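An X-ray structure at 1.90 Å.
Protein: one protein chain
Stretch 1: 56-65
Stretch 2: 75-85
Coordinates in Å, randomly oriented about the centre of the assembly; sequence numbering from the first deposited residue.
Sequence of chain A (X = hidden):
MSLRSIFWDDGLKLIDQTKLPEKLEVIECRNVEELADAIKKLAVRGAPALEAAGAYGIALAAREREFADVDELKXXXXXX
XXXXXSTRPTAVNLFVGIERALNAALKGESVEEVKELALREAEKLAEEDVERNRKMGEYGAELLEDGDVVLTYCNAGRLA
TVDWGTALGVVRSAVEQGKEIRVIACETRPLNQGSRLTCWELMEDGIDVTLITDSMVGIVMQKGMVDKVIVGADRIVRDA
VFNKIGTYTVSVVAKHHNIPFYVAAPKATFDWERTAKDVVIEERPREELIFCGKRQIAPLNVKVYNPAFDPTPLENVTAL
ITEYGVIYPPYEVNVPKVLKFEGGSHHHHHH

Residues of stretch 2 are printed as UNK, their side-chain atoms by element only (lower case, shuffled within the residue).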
# COMPACT_ATOMS: atom_id res chain seq x y z
N TYR A 56 10.85 4.40 -33.19
CA TYR A 56 9.73 4.28 -34.12
C TYR A 56 9.17 5.67 -34.37
O TYR A 56 8.58 5.93 -35.43
CB TYR A 56 8.62 3.39 -33.54
CG TYR A 56 8.93 1.91 -33.61
CD1 TYR A 56 9.33 1.31 -34.80
CD2 TYR A 56 8.76 1.10 -32.49
CE1 TYR A 56 9.56 -0.07 -34.88
CE2 TYR A 56 8.98 -0.27 -32.55
CZ TYR A 56 9.37 -0.86 -33.73
OH TYR A 56 9.58 -2.22 -33.78
N GLY A 57 9.37 6.57 -33.40
CA GLY A 57 8.89 7.93 -33.54
C GLY A 57 9.50 8.58 -34.78
O GLY A 57 8.79 9.23 -35.55
N ILE A 58 10.81 8.39 -34.95
CA ILE A 58 11.55 8.94 -36.09
C ILE A 58 11.09 8.28 -37.39
O ILE A 58 10.96 8.95 -38.42
CB ILE A 58 13.09 8.72 -35.90
CG1 ILE A 58 13.57 9.43 -34.63
CG2 ILE A 58 13.86 9.17 -37.15
CD1 ILE A 58 13.21 10.93 -34.53
N ALA A 59 10.85 6.96 -37.36
CA ALA A 59 10.38 6.26 -38.55
C ALA A 59 8.99 6.81 -38.88
O ALA A 59 8.62 7.00 -40.05
CB ALA A 59 10.30 4.77 -38.30
N LEU A 60 8.22 7.08 -37.84
CA LEU A 60 6.89 7.63 -38.00
C LEU A 60 6.98 9.04 -38.58
O LEU A 60 6.36 9.36 -39.59
CB LEU A 60 6.17 7.66 -36.65
CG LEU A 60 4.75 8.27 -36.60
CD1 LEU A 60 3.86 7.61 -37.66
CD2 LEU A 60 4.16 8.07 -35.21
N ALA A 61 7.76 9.90 -37.95
CA ALA A 61 7.90 11.28 -38.41
C ALA A 61 8.32 11.36 -39.88
O ALA A 61 7.93 12.30 -40.59
CB ALA A 61 8.91 12.01 -37.55
N ALA A 62 9.10 10.39 -40.34
CA ALA A 62 9.58 10.37 -41.72
C ALA A 62 8.55 9.82 -42.70
O ALA A 62 8.75 9.89 -43.91
CB ALA A 62 10.87 9.55 -41.82
N ARG A 63 7.47 9.26 -42.17
CA ARG A 63 6.42 8.70 -43.00
C ARG A 63 5.12 9.49 -42.87
O ARG A 63 4.24 9.41 -43.73
CB ARG A 63 6.18 7.23 -42.62
CG ARG A 63 7.33 6.29 -42.99
CD ARG A 63 7.13 4.89 -42.39
NE ARG A 63 8.03 3.91 -42.99
CZ ARG A 63 9.36 3.94 -42.88
NH1 ARG A 63 9.96 4.90 -42.19
NH2 ARG A 63 10.09 3.01 -43.49
N GLU A 64 5.02 10.25 -41.78
CA GLU A 64 3.86 11.08 -41.48
C GLU A 64 3.14 11.46 -42.77
O GLU A 64 2.03 10.98 -43.04
CB GLU A 64 4.31 12.33 -40.74
CG GLU A 64 3.50 12.65 -39.50
CD GLU A 64 4.37 12.88 -38.27
OE1 GLU A 64 5.34 13.68 -38.36
OE2 GLU A 64 4.08 12.28 -37.22
N ARG A 65 3.78 12.31 -43.57
CA ARG A 65 3.25 12.73 -44.87
C ARG A 65 4.32 12.45 -45.92
O ARG A 65 5.45 12.13 -45.58
CB ARG A 65 2.91 14.22 -44.87
CG ARG A 65 1.49 14.57 -44.44
CD ARG A 65 0.44 14.12 -45.47
NE ARG A 65 -0.23 12.86 -45.10
CZ ARG A 65 -0.92 12.69 -43.97
NH1 ARG A 65 -1.03 13.69 -43.11
NH2 ARG A 65 -1.50 11.52 -43.71
N UNK A 75 15.29 17.82 -42.32
CA UNK A 75 15.05 18.96 -41.46
C UNK A 75 13.87 18.63 -40.53
O UNK A 75 13.92 18.89 -39.33
c UNK A 75 14.66 21.49 -41.52
o UNK A 75 14.54 23.85 -41.87
c UNK A 75 14.39 22.72 -42.39
o UNK A 75 14.04 22.55 -43.59
c UNK A 75 14.73 20.20 -42.31
N UNK A 76 12.82 18.04 -41.11
CA UNK A 76 11.63 17.65 -40.35
C UNK A 76 11.99 16.64 -39.25
O UNK A 76 11.50 16.74 -38.12
c UNK A 76 10.59 17.04 -41.29
c UNK A 76 8.94 15.24 -40.39
c UNK A 76 7.49 16.59 -39.45
n UNK A 76 8.44 17.33 -39.99
n UNK A 76 7.77 15.32 -39.67
c UNK A 76 9.37 16.51 -40.59
N UNK A 77 12.84 15.67 -39.58
CA UNK A 77 13.22 14.67 -38.59
C UNK A 77 13.92 15.29 -37.38
O UNK A 77 13.65 14.91 -36.23
c UNK A 77 14.12 13.61 -39.23
c UNK A 77 14.38 11.64 -40.72
c UNK A 77 12.12 12.22 -39.83
c UNK A 77 13.45 12.78 -40.32
N UNK A 78 14.81 16.25 -37.62
CA UNK A 78 15.52 16.89 -36.51
C UNK A 78 14.51 17.61 -35.61
O UNK A 78 14.66 17.64 -34.38
c UNK A 78 16.56 17.87 -37.06
c UNK A 78 17.68 17.19 -37.85
c UNK A 78 18.65 18.21 -38.46
n UNK A 78 20.72 18.46 -39.86
c UNK A 78 19.75 17.51 -39.24
N UNK A 79 13.47 18.16 -36.22
CA UNK A 79 12.44 18.86 -35.48
C UNK A 79 11.61 17.87 -34.67
O UNK A 79 11.35 18.09 -33.48
c UNK A 79 11.53 19.64 -36.45
n UNK A 79 9.64 21.61 -40.01
c UNK A 79 10.60 20.86 -39.14
c UNK A 79 11.17 21.68 -37.97
c UNK A 79 12.19 20.86 -37.12
N UNK A 80 11.21 16.77 -35.31
CA UNK A 80 10.42 15.74 -34.65
C UNK A 80 11.22 15.12 -33.49
O UNK A 80 10.67 14.87 -32.42
c UNK A 80 10.02 14.66 -35.66
N UNK A 81 12.51 14.89 -33.72
CA UNK A 81 13.39 14.32 -32.70
C UNK A 81 13.39 15.25 -31.49
O UNK A 81 13.31 14.79 -30.35
c UNK A 81 14.80 14.19 -33.26
N UNK A 82 13.50 16.55 -31.75
CA UNK A 82 13.51 17.59 -30.72
C UNK A 82 12.18 17.60 -29.97
O UNK A 82 12.14 17.68 -28.74
o UNK A 82 15.50 20.44 -31.96
o UNK A 82 16.01 18.34 -31.58
c UNK A 82 15.18 19.27 -31.65
c UNK A 82 13.72 18.97 -31.35
N UNK A 83 11.09 17.54 -30.73
CA UNK A 83 9.77 17.55 -30.13
C UNK A 83 9.51 16.32 -29.26
O UNK A 83 9.01 16.45 -28.14
c UNK A 83 8.71 17.64 -31.23
c UNK A 83 6.47 18.18 -30.24
c UNK A 83 7.34 17.24 -30.77
c UNK A 83 5.67 15.53 -30.42
c UNK A 83 5.20 17.81 -29.80
c UNK A 83 4.80 16.48 -29.89
c UNK A 83 6.92 15.91 -30.85
N UNK A 84 9.84 15.13 -29.76
CA UNK A 84 9.60 13.92 -28.99
C UNK A 84 10.45 13.81 -27.74
O UNK A 84 9.95 13.40 -26.69
c UNK A 84 9.80 12.66 -29.85
c UNK A 84 8.54 12.16 -30.57
c UNK A 84 8.89 10.97 -31.45
c UNK A 84 7.49 11.78 -29.55
N UNK A 85 11.72 14.17 -27.83
CA UNK A 85 12.59 14.10 -26.67
C UNK A 85 12.13 15.07 -25.58
O UNK A 85 12.28 14.79 -24.38
c UNK A 85 14.04 14.39 -27.07

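Position 75 has five side-chain atoms, three carbons in a row with two oxygens on the last. It is extended and touches nothing on stretch 1. This is Glu75.

Position 76 has one carbon leading to a five-membered ring of three carbons and two nitrogens. A ring nitrogen faces the Glu64 carboxylate, and a ring carbon lies by Ala61 O. That ring is an imidazole, so the residue is His76. Its NE2 donates a hydrogen bond to Glu64 OE1 at 3.2 Å, with an angle of 151° at the hydrogen. His76 CD2 lies 3.1 Å from Ala61 O. Both oxygens sit at the ring edge, near its plane.

Position 77 has four carbons, forked at the second. Its CB points sideways, but a branch end comes nearer and lies against Ala61, Ala62 and Ile58. The fork identifies Leu77. Its CD2 is 3.6 Å from Ala62 CB, 3.9 Å from Ala61 CB and 3.7 Å from Ile58 O.

Position 78 has four carbons in a row ending in nitrogen. It points away and makes no contact. This is Lys78.

Position 79 has the same atoms and is out of reach. This is Lys79.

Position 80 has a single side-chain carbon, CB, pointing toward stretch 1. It lies 3.4 Å from Ala61 CB. One carbon means Ala80.

Position 81 also has one carbon, directed sideways. This CB is 3.8 Å from Ile58 CD1. The residue is Ala81.

Position 82 has two carbons, the second carrying two oxygens. It does not reach stretch 1. This is Asp82.

Position 83 has one carbon followed by a ring of six carbons. It stays clear of stretch 1. This is Phe83.

Position 84 has four carbons, forked at the second, and points toward stretch 1. A branch end lies against Gly57. This is Leu84. Its CD1 is 3.7 Å from Gly57 CA. An ideal CB on residue 57 would fall 2.4 Å from Leu84 CD1, a clash, so the bare glycine leaves room for the leucine.

Position 85 has one carbon and makes no contact. This is Ala85.

The two helices run at 139° between their N-to-C directions, and their axes approach to 9.5 Å. The CA atoms of Ala61 and Leu77 are 6.3 Å apart. Ile58, Ala61 and Ala62 meet an apolar face made by positions 77, 80 and 81. Leu84 covers Gly57 farther along. The hydrogen bond from His76 to Glu64 adds a polar link beside this packing. The contact buries 363 Å² in total.

Stretch 2, residues 75-85: EHLKKAADFLA
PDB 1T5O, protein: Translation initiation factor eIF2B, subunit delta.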